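Local atomic coordinates of probable aminotransferase (Pseudomonas aeruginosa, PDB entry 5YKR), a protein that is probably an aminotransferase of class III, a family within the pyridoxal phosphate-dependent enzymes. Residues V203-D207 / R396-E400; L375-V379 / L389-P395; A384-F390 / H428-T433. One frame throughout, in Å; residues are numbered along the deposited sequence.

One run of chain, residues 384-400, passes through all three contacts. In interaction 3 its strand 385-389 pairs with strand 430-432, and every touching residue is buried; main-chain bonds do most of the work, with a carboxylate and waters at one end. Interaction 2, partly buried with Thr392, His393 and Ala394 exposed, joins the same strand, from its other edge, to strand 378-382; farther out, bridge bonds give way to ring packing and a histidine bond. The two share Leu389 and Phe390. Interaction 1, also partly buried, lies just beyond: Glu400 packs on Pro395 of interaction 2, and the start of helix 398-402 with the residues before it meets a loop leaving the seven-stranded sheet through side-chain-to-backbone bonds and waters.

Interaction 1: V203-D207 / R396-E400; sequences VEFND and RNGGE
Two hydrogen bonds join the segments directly. Asn206 ND2 donates to Arg396 O at 2.9 Å, and Gly399 N donates to Glu204 OE1 at 3.1 Å, so a carboxylate receives an amide from the first turn of helix 398-402. Glu204, with chi1 and chi2 both m, turns its other oxygen to Asn163, while Asn206 also bonds Ala238 and Pro236. Water 1 sits between Glu204 OE1 (2.7 Å), Phe205 N (2.9 Å) and Gly398 N (2.9 Å); water 2 links Phe205 O (2.8 Å) to Asn397 ND2 (2.9 Å). Within 396-400, Asn397 (chi1 p) is the N-cap, its OD1 accepting from Glu400 N at 3.0 Å. Glu400 reaches back, OE1 to Arg396 N at 2.8 Å and OE2 in a salt bridge to Arg396 NH2 at 2.7 Å. The backbones come closest at Phe205 and Asn397, CA to CA 5.0 Å; Asn206 adopts the left-handed helical backbone conformation (phi/psi 63/34). An ideal CB on Gly399 would lie 2.6 Å from Glu204 OE2, a clash. The Phe205 ring leads away, edge-to-face with Phe162. Here the loop after strand 200-203 of the seven-stranded sheet meets a capped helix start, consistent with fold type I, large domain against C-terminal part.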
loop_
_atom_site.group_PDB
_atom_site.type_symbol
_atom_site.label_atom_id
_atom_site.label_comp_id
_atom_site.label_asym_id
_atom_site.label_seq_id
_atom_site.Cartn_x
_atom_site.Cartn_y
_atom_site.Cartn_z
ATOM N N VAL A 203 14.619 5.520 -21.659
ATOM C CA VAL A 203 15.983 5.920 -21.940
ATOM C C VAL A 203 16.944 5.053 -21.151
ATOM O O VAL A 203 16.555 4.507 -20.113
ATOM C CB VAL A 203 16.146 7.434 -21.567
ATOM C CG1 VAL A 203 17.456 7.977 -21.957
ATOM C CG2 VAL A 203 15.020 8.287 -22.188
ATOM N N GLU A 204 18.176 4.906 -21.595
ATOM C CA GLU A 204 19.220 4.323 -20.732
ATOM C C GLU A 204 19.724 5.405 -19.776
ATOM O O GLU A 204 19.827 6.603 -20.129
ATOM C CB GLU A 204 20.428 3.803 -21.530
ATOM C CG GLU A 204 20.202 2.517 -22.298
ATOM C CD GLU A 204 20.000 1.269 -21.485
ATOM O OE1 GLU A 204 20.180 1.238 -20.254
ATOM O OE2 GLU A 204 19.612 0.259 -22.110
ATOM N N PHE A 205 20.092 4.966 -18.573
ATOM C CA PHE A 205 20.805 5.846 -17.603
ATOM C C PHE A 205 22.098 6.351 -18.238
ATOM O O PHE A 205 22.651 5.711 -19.159
ATOM C CB PHE A 205 21.084 5.035 -16.344
ATOM C CG PHE A 205 21.244 5.797 -15.055
ATOM C CD1 PHE A 205 20.222 6.535 -14.533
ATOM C CD2 PHE A 205 22.396 5.605 -14.247
ATOM C CE1 PHE A 205 20.336 7.152 -13.313
ATOM C CE2 PHE A 205 22.491 6.190 -13.005
ATOM C CZ PHE A 205 21.464 6.988 -12.544
ATOM N N ASN A 206 22.590 7.503 -17.784
ATOM C CA ASN A 206 23.882 8.021 -18.229
ATOM C C ASN A 206 23.928 8.337 -19.735
ATOM O O ASN A 206 24.966 8.151 -20.411
ATOM C CB ASN A 206 25.026 7.080 -17.806
ATOM C CG ASN A 206 25.252 7.095 -16.323
ATOM O OD1 ASN A 206 25.087 8.150 -15.700
ATOM N ND2 ASN A 206 25.659 5.959 -15.755
ATOM N N ASP A 207 22.784 8.788 -20.265
ATOM C CA ASP A 207 22.694 9.132 -21.696
ATOM C C ASP A 207 21.910 10.440 -21.877
ATOM O O ASP A 207 20.675 10.460 -22.082
ATOM C CB ASP A 207 22.048 7.958 -22.430
ATOM C CG ASP A 207 22.089 8.090 -23.939
ATOM O OD1 ASP A 207 22.403 9.183 -24.479
ATOM O OD2 ASP A 207 21.789 7.012 -24.560
ATOM N N ARG A 396 27.699 0.967 -17.420
ATOM C CA ARG A 396 27.394 2.359 -17.778
ATOM C C ARG A 396 25.883 2.628 -17.668
ATOM O O ARG A 396 25.489 3.751 -17.578
ATOM C CB ARG A 396 27.835 2.656 -19.218
ATOM C CG ARG A 396 29.346 2.728 -19.361
ATOM C CD ARG A 396 29.709 2.969 -20.809
ATOM N NE ARG A 396 29.589 1.690 -21.495
ATOM C CZ ARG A 396 30.547 1.105 -22.221
ATOM N NH1 ARG A 396 31.722 1.699 -22.451
ATOM N NH2 ARG A 396 30.303 -0.085 -22.752
ATOM N N ASN A 397 25.075 1.568 -17.776
ATOM C CA ASN A 397 23.647 1.698 -17.734
ATOM C C ASN A 397 22.995 0.373 -17.308
ATOM O O ASN A 397 23.665 -0.657 -17.183
ATOM C CB ASN A 397 23.104 2.233 -19.067
ATOM C CG ASN A 397 23.566 1.400 -20.253
ATOM O OD1 ASN A 397 23.415 0.174 -20.249
ATOM N ND2 ASN A 397 24.135 2.070 -21.269
ATOM N N GLY A 398 21.675 0.413 -17.097
ATOM C CA GLY A 398 20.967 -0.759 -16.697
ATOM C C GLY A 398 20.985 -1.872 -17.717
ATOM O O GLY A 398 21.067 -3.039 -17.351
ATOM N N GLY A 399 20.913 -1.518 -19.009
ATOM C CA GLY A 399 20.928 -2.545 -20.031
ATOM C C GLY A 399 22.195 -3.401 -19.966
ATOM O O GLY A 399 22.130 -4.620 -20.125
ATOM N N GLU A 400 23.339 -2.756 -19.734
ATOM C CA GLU A 400 24.633 -3.456 -19.590
ATOM C C GLU A 400 24.632 -4.354 -18.382
ATOM O O GLU A 400 25.047 -5.519 -18.393
ATOM C CB GLU A 400 25.780 -2.474 -19.435
ATOM C CG GLU A 400 26.237 -1.832 -20.696
ATOM C CD GLU A 400 27.517 -1.016 -20.558
ATOM O OE1 GLU A 400 28.144 -0.965 -19.457
ATOM O OE2 GLU A 400 27.881 -0.425 -21.583
HETATM O O HOH W 1 19.501 2.204 -17.863
HETATM O O HOH W 2 24.328 4.934 -21.225
#

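Interaction 2: L375-V379 / L389-P395; sequences LPWHV and LFMTHAP
These segments form the open end of a beta hairpin, where strands 378-382 and 385-389 begin and finish. His378 and Leu389 are an antiparallel hydrogen-bonded pair, CA to CA 5.7 Å: His378 N donates to Leu389 O at 3.1 Å and Leu389 N to His378 O at 3.0 Å. Beside this pair both segments bend through inverse gamma turns, centred on Pro376 before it and Phe390 after it, with weak bonds from Trp377 N to Leu375 O (2.8 Å) and Met391 N to Leu389 O (3.0 Å). Leu389 O thus accepts twice. Trp377 NE1 is satisfied by Phe5 O. The six-membered ring of Trp377 (chi1 m) meets that of Phe390 obliquely, centroids 4.4 Å apart and planes at 41°. The CA of Phe390 lies over the Trp377 five-membered ring, 4.0 Å from its centroid. His378 (chi1 p) tucks its ring against the outgoing loop: Ala394 CA is 3.8 Å from its centroid, a CH-pi contact, and ND1 donates to Met391 O at 2.8 Å, nearly straight at 174°.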
loop_
_atom_site.group_PDB
_atom_site.type_symbol
_atom_site.label_atom_id
_atom_site.label_comp_id
_atom_site.label_asym_id
_atom_site.label_seq_id
_atom_site.Cartn_x
_atom_site.Cartn_y
_atom_site.Cartn_z
ATOM N N LEU A 375 38.397 -13.285 -10.860
ATOM C CA LEU A 375 37.051 -13.360 -11.424
ATOM C C LEU A 375 36.757 -12.094 -12.214
ATOM O O LEU A 375 37.077 -10.998 -11.757
ATOM C CB LEU A 375 36.018 -13.577 -10.328
ATOM C CG LEU A 375 35.966 -14.948 -9.729
ATOM C CD1 LEU A 375 35.218 -14.898 -8.402
ATOM C CD2 LEU A 375 35.321 -15.934 -10.682
ATOM N N PRO A 376 36.033 -12.209 -13.343
ATOM C CA PRO A 376 35.664 -11.049 -14.146
ATOM C C PRO A 376 34.412 -10.386 -13.586
ATOM O O PRO A 376 33.410 -10.196 -14.280
ATOM C CB PRO A 376 35.396 -11.687 -15.528
ATOM C CG PRO A 376 34.847 -13.047 -15.211
ATOM C CD PRO A 376 35.602 -13.476 -13.989
ATOM N N TRP A 377 34.481 -10.043 -12.303
ATOM C CA TRP A 377 33.362 -9.481 -11.548
ATOM C C TRP A 377 33.866 -8.200 -10.861
ATOM O O TRP A 377 35.075 -7.950 -10.775
ATOM C CB TRP A 377 32.926 -10.430 -10.431
ATOM C CG TRP A 377 32.417 -11.809 -10.794
ATOM C CD1 TRP A 377 32.444 -12.417 -12.015
ATOM C CD2 TRP A 377 31.841 -12.759 -9.902
ATOM N NE1 TRP A 377 31.892 -13.660 -11.936
ATOM C CE2 TRP A 377 31.521 -13.899 -10.642
ATOM C CE3 TRP A 377 31.510 -12.734 -8.539
ATOM C CZ2 TRP A 377 30.906 -15.003 -10.074
ATOM C CZ3 TRP A 377 30.904 -13.819 -7.990
ATOM C CH2 TRP A 377 30.617 -14.954 -8.754
ATOM N N HIS A 378 32.925 -7.392 -10.343
ATOM C CA HIS A 378 33.336 -6.219 -9.555
ATOM C C HIS A 378 32.322 -6.001 -8.449
ATOM O O HIS A 378 31.209 -6.529 -8.514
ATOM C CB HIS A 378 33.492 -4.934 -10.391
ATOM C CG HIS A 378 32.203 -4.391 -10.897
ATOM N ND1 HIS A 378 31.546 -4.919 -11.983
ATOM C CD2 HIS A 378 31.409 -3.426 -10.389
ATOM C CE1 HIS A 378 30.385 -4.286 -12.120
ATOM N NE2 HIS A 378 30.291 -3.358 -11.177
ATOM N N VAL A 379 32.729 -5.206 -7.479
ATOM C CA VAL A 379 31.885 -4.836 -6.363
ATOM C C VAL A 379 31.825 -3.336 -6.207
ATOM O O VAL A 379 32.813 -2.630 -6.412
ATOM C CB VAL A 379 32.333 -5.556 -5.049
ATOM C CG1 VAL A 379 33.725 -5.116 -4.530
ATOM C CG2 VAL A 379 31.326 -5.377 -3.929
ATOM N N LEU A 389 28.537 -7.630 -9.192
ATOM C CA LEU A 389 27.938 -7.924 -10.488
ATOM C C LEU A 389 28.952 -8.747 -11.261
ATOM O O LEU A 389 30.180 -8.548 -11.123
ATOM C CB LEU A 389 27.675 -6.621 -11.266
ATOM C CG LEU A 389 26.312 -5.961 -11.327
ATOM C CD1 LEU A 389 26.415 -4.646 -12.075
ATOM C CD2 LEU A 389 25.216 -6.897 -11.879
ATOM N N PHE A 390 28.446 -9.627 -12.138
ATOM C CA PHE A 390 29.324 -10.573 -12.854
ATOM C C PHE A 390 29.838 -9.969 -14.172
ATOM O O PHE A 390 29.658 -10.540 -15.250
ATOM C CB PHE A 390 28.616 -11.905 -13.109
ATOM C CG PHE A 390 27.890 -12.494 -11.922
ATOM C CD1 PHE A 390 28.399 -12.399 -10.624
ATOM C CD2 PHE A 390 26.710 -13.179 -12.109
ATOM C CE1 PHE A 390 27.709 -12.953 -9.554
ATOM C CE2 PHE A 390 26.024 -13.765 -11.054
ATOM C CZ PHE A 390 26.521 -13.635 -9.773
ATOM N N MET A 391 30.487 -8.816 -14.063
ATOM C CA MET A 391 31.182 -8.209 -15.187
ATOM C C MET A 391 32.408 -7.449 -14.650
ATOM O O MET A 391 32.483 -7.070 -13.461
ATOM C CB MET A 391 30.232 -7.276 -15.956
ATOM C CG MET A 391 29.639 -6.127 -15.134
ATOM S SD MET A 391 28.344 -5.172 -15.926
ATOM C CE MET A 391 29.295 -4.302 -17.191
ATOM N N THR A 392 33.382 -7.256 -15.522
ATOM C CA THR A 392 34.671 -6.729 -15.066
ATOM C C THR A 392 34.637 -5.276 -14.537
ATOM O O THR A 392 35.341 -4.931 -13.598
ATOM C CB THR A 392 35.721 -6.862 -16.189
ATOM O OG1 THR A 392 35.937 -8.248 -16.394
ATOM C CG2 THR A 392 37.000 -6.270 -15.801
ATOM N N HIS A 393 33.817 -4.452 -15.164
ATOM C CA HIS A 393 33.822 -3.018 -14.940
ATOM C C HIS A 393 32.406 -2.579 -14.533
ATOM O O HIS A 393 31.442 -3.233 -14.864
ATOM C CB HIS A 393 34.227 -2.284 -16.219
ATOM C CG HIS A 393 35.590 -2.663 -16.747
ATOM N ND1 HIS A 393 36.765 -2.275 -16.134
ATOM C CD2 HIS A 393 35.951 -3.378 -17.835
ATOM C CE1 HIS A 393 37.794 -2.744 -16.819
ATOM N NE2 HIS A 393 37.326 -3.406 -17.866
ATOM N N ALA A 394 32.302 -1.464 -13.822
ATOM C CA ALA A 394 31.010 -0.920 -13.503
ATOM C C ALA A 394 30.189 -0.712 -14.790
ATOM O O ALA A 394 30.698 -0.184 -15.783
ATOM C CB ALA A 394 31.162 0.403 -12.771
ATOM N N PRO A 395 28.917 -1.089 -14.748
ATOM C CA PRO A 395 28.057 -0.875 -15.906
ATOM C C PRO A 395 27.805 0.591 -16.168
ATOM O O PRO A 395 27.678 1.380 -15.219
ATOM C CB PRO A 395 26.758 -1.597 -15.503
ATOM C CG PRO A 395 26.705 -1.451 -13.993
ATOM C CD PRO A 395 28.168 -1.642 -13.592
#

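Interaction 3: A384-F390 / H428-T433; sequences ARVEYLF and HNMALT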
loop_
_atom_site.group_PDB
_atom_site.type_symbol
_atom_site.label_atom_id
_atom_site.label_comp_id
_atom_site.label_asym_id
_atom_site.label_seq_id
_atom_site.Cartn_x
_atom_site.Cartn_y
_atom_site.Cartn_z
ATOM N N ALA A 384 25.920 2.151 3.247
ATOM C CA ALA A 384 25.700 0.906 3.959
ATOM C C ALA A 384 25.420 -0.303 3.080
ATOM O O ALA A 384 25.283 -1.427 3.605
ATOM C CB ALA A 384 24.563 1.076 4.938
ATOM N N ARG A 385 25.292 -0.105 1.750
ATOM C CA ARG A 385 24.800 -1.143 0.860
ATOM C C ARG A 385 25.901 -1.530 -0.136
ATOM O O ARG A 385 26.482 -0.645 -0.761
ATOM C CB ARG A 385 23.553 -0.590 0.117
ATOM C CG ARG A 385 22.768 -1.573 -0.707
ATOM C CD ARG A 385 21.664 -0.856 -1.467
ATOM N NE ARG A 385 20.816 -1.856 -2.103
ATOM C CZ ARG A 385 19.745 -2.449 -1.514
ATOM N NH1 ARG A 385 19.342 -2.103 -0.299
ATOM N NH2 ARG A 385 19.150 -3.443 -2.127
ATOM N N VAL A 386 26.192 -2.840 -0.241
ATOM C CA VAL A 386 27.314 -3.341 -1.057
ATOM C C VAL A 386 26.789 -4.410 -2.028
ATOM O O VAL A 386 26.074 -5.325 -1.599
ATOM C CB VAL A 386 28.371 -4.011 -0.136
ATOM C CG1 VAL A 386 29.544 -4.603 -0.915
ATOM C CG2 VAL A 386 28.884 -2.985 0.889
ATOM N N GLU A 387 27.152 -4.306 -3.318
ATOM C CA GLU A 387 26.676 -5.321 -4.280
ATOM C C GLU A 387 27.730 -5.584 -5.329
ATOM O O GLU A 387 28.332 -4.650 -5.848
ATOM C CB GLU A 387 25.371 -4.834 -4.932
ATOM C CG GLU A 387 24.750 -5.804 -5.932
ATOM C CD GLU A 387 23.241 -5.664 -6.078
ATOM O OE1 GLU A 387 22.690 -4.632 -5.594
ATOM O OE2 GLU A 387 22.616 -6.562 -6.730
ATOM N N TYR A 388 27.842 -6.861 -5.693
ATOM C CA TYR A 388 28.701 -7.253 -6.794
ATOM C C TYR A 388 27.872 -7.663 -8.050
ATOM O O TYR A 388 26.645 -7.923 -7.976
ATOM C CB TYR A 388 29.698 -8.321 -6.397
ATOM C CG TYR A 388 29.128 -9.498 -5.668
ATOM C CD1 TYR A 388 28.690 -10.650 -6.368
ATOM C CD2 TYR A 388 29.043 -9.509 -4.282
ATOM C CE1 TYR A 388 28.148 -11.720 -5.690
ATOM C CE2 TYR A 388 28.535 -10.609 -3.604
ATOM C CZ TYR A 388 28.132 -11.716 -4.314
ATOM O OH TYR A 388 27.602 -12.811 -3.713
ATOM N N LEU A 389 28.537 -7.630 -9.192
ATOM C CA LEU A 389 27.938 -7.924 -10.488
ATOM C C LEU A 389 28.952 -8.747 -11.261
ATOM O O LEU A 389 30.180 -8.548 -11.123
ATOM C CB LEU A 389 27.675 -6.621 -11.266
ATOM C CG LEU A 389 26.312 -5.961 -11.327
ATOM C CD1 LEU A 389 26.415 -4.646 -12.075
ATOM C CD2 LEU A 389 25.216 -6.897 -11.879
ATOM N N PHE A 390 28.446 -9.627 -12.138
ATOM C CA PHE A 390 29.324 -10.573 -12.854
ATOM C C PHE A 390 29.838 -9.969 -14.172
ATOM O O PHE A 390 29.658 -10.540 -15.250
ATOM C CB PHE A 390 28.616 -11.905 -13.109
ATOM C CG PHE A 390 27.890 -12.494 -11.922
ATOM C CD1 PHE A 390 28.399 -12.399 -10.624
ATOM C CD2 PHE A 390 26.710 -13.179 -12.109
ATOM C CE1 PHE A 390 27.709 -12.953 -9.554
ATOM C CE2 PHE A 390 26.024 -13.765 -11.054
ATOM C CZ PHE A 390 26.521 -13.635 -9.773
ATOM N N HIS A 428 18.943 -9.809 -4.993
ATOM C CA HIS A 428 20.103 -8.972 -5.338
ATOM C C HIS A 428 21.358 -9.781 -5.002
ATOM O O HIS A 428 21.273 -10.762 -4.297
ATOM C CB HIS A 428 20.087 -7.631 -4.528
ATOM C CG HIS A 428 18.849 -6.795 -4.720
ATOM N ND1 HIS A 428 17.763 -6.743 -3.861
ATOM C CD2 HIS A 428 18.526 -6.020 -5.771
ATOM C CE1 HIS A 428 16.838 -5.944 -4.395
ATOM N NE2 HIS A 428 17.295 -5.463 -5.531
ATOM N N ASN A 429 22.532 -9.286 -5.361
ATOM C CA ASN A 429 23.805 -9.806 -4.852
ATOM C C ASN A 429 24.375 -8.795 -3.868
ATOM O O ASN A 429 25.557 -8.383 -3.950
ATOM C CB ASN A 429 24.777 -10.063 -6.009
ATOM C CG ASN A 429 24.255 -11.122 -6.942
ATOM O OD1 ASN A 429 24.112 -12.292 -6.522
ATOM N ND2 ASN A 429 23.930 -10.731 -8.215
ATOM N N MET A 430 23.510 -8.353 -2.940
ATOM C CA MET A 430 23.833 -7.236 -2.055
ATOM C C MET A 430 23.889 -7.716 -0.600
ATOM O O MET A 430 23.334 -8.723 -0.237
ATOM C CB MET A 430 22.819 -6.047 -2.178
ATOM C CG MET A 430 21.484 -6.218 -1.454
ATOM S SD MET A 430 21.530 -5.499 0.196
ATOM C CE MET A 430 19.845 -5.782 0.731
ATOM N N ALA A 431 24.586 -6.922 0.218
ATOM C CA ALA A 431 24.566 -7.040 1.677
ATOM C C ALA A 431 24.397 -5.628 2.219
ATOM O O ALA A 431 24.975 -4.653 1.699
ATOM C CB ALA A 431 25.888 -7.610 2.190
ATOM N N LEU A 432 23.564 -5.534 3.252
ATOM C CA LEU A 432 23.245 -4.284 3.885
ATOM C C LEU A 432 23.645 -4.374 5.365
ATOM O O LEU A 432 23.283 -5.348 6.048
ATOM C CB LEU A 432 21.701 -4.088 3.736
ATOM C CG LEU A 432 21.118 -2.755 4.194
ATOM C CD1 LEU A 432 21.716 -1.506 3.519
ATOM C CD2 LEU A 432 19.641 -2.838 3.962
ATOM N N THR A 433 24.336 -3.356 5.847
ATOM C CA THR A 433 24.703 -3.281 7.263
ATOM C C THR A 433 23.721 -2.394 8.024
ATOM O O THR A 433 23.081 -1.524 7.444
ATOM C CB THR A 433 26.129 -2.729 7.440
ATOM O OG1 THR A 433 26.183 -1.414 6.910
ATOM C CG2 THR A 433 27.127 -3.593 6.728
HETATM O O HOH W 3 27.331 -8.042 -1.672
HETATM O O HOH W 4 24.016 -7.782 -8.822
HETATM O O HOH W 5 25.065 -14.094 -5.224
#
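Tyr388 lays the face of its ring against Asn429, whose CB stands 4.0 Å from the ring centroid in a CH-pi contact. Tyr388 belongs to the middle strand of a three-stranded antiparallel sheet: 385-389 pairs with its edge strand 430-432, the axes 4.6 Å apart and directed at 170°. Val386 and Ala431 are the hydrogen-bonded pair, Val386 N to Ala431 O 2.9 Å and Ala431 N to Val386 O 2.8 Å; Arg385-Leu432 and Glu387-Met430 are the non-hydrogen-bonded pairs next to it. Thr433 N to Ala384 O (3.1 Å) and Tyr388 N to Asn429 O (3.3 Å) continue the pairing at the two ends. Val386 and Ala431 face Leu362 of helix 349-372. On the opposite face, Arg385 extends with chi1 to chi3 all t, its guanidinium lying over Met430 CG and its NH1 bonded to Ser85. Outside the pair, Leu432 also bonds the backbone of Phe80, just after strand 76-79. Beyond the regular pairing, Glu387 OE2 takes over as acceptor, receiving Asn429 N at 3.0 Å. Water 4 finishes this end, donating to Glu387 OE2 and Tyr388 O, both at 2.8 Å, and accepting from Asn429 ND2 at 3.0 Å.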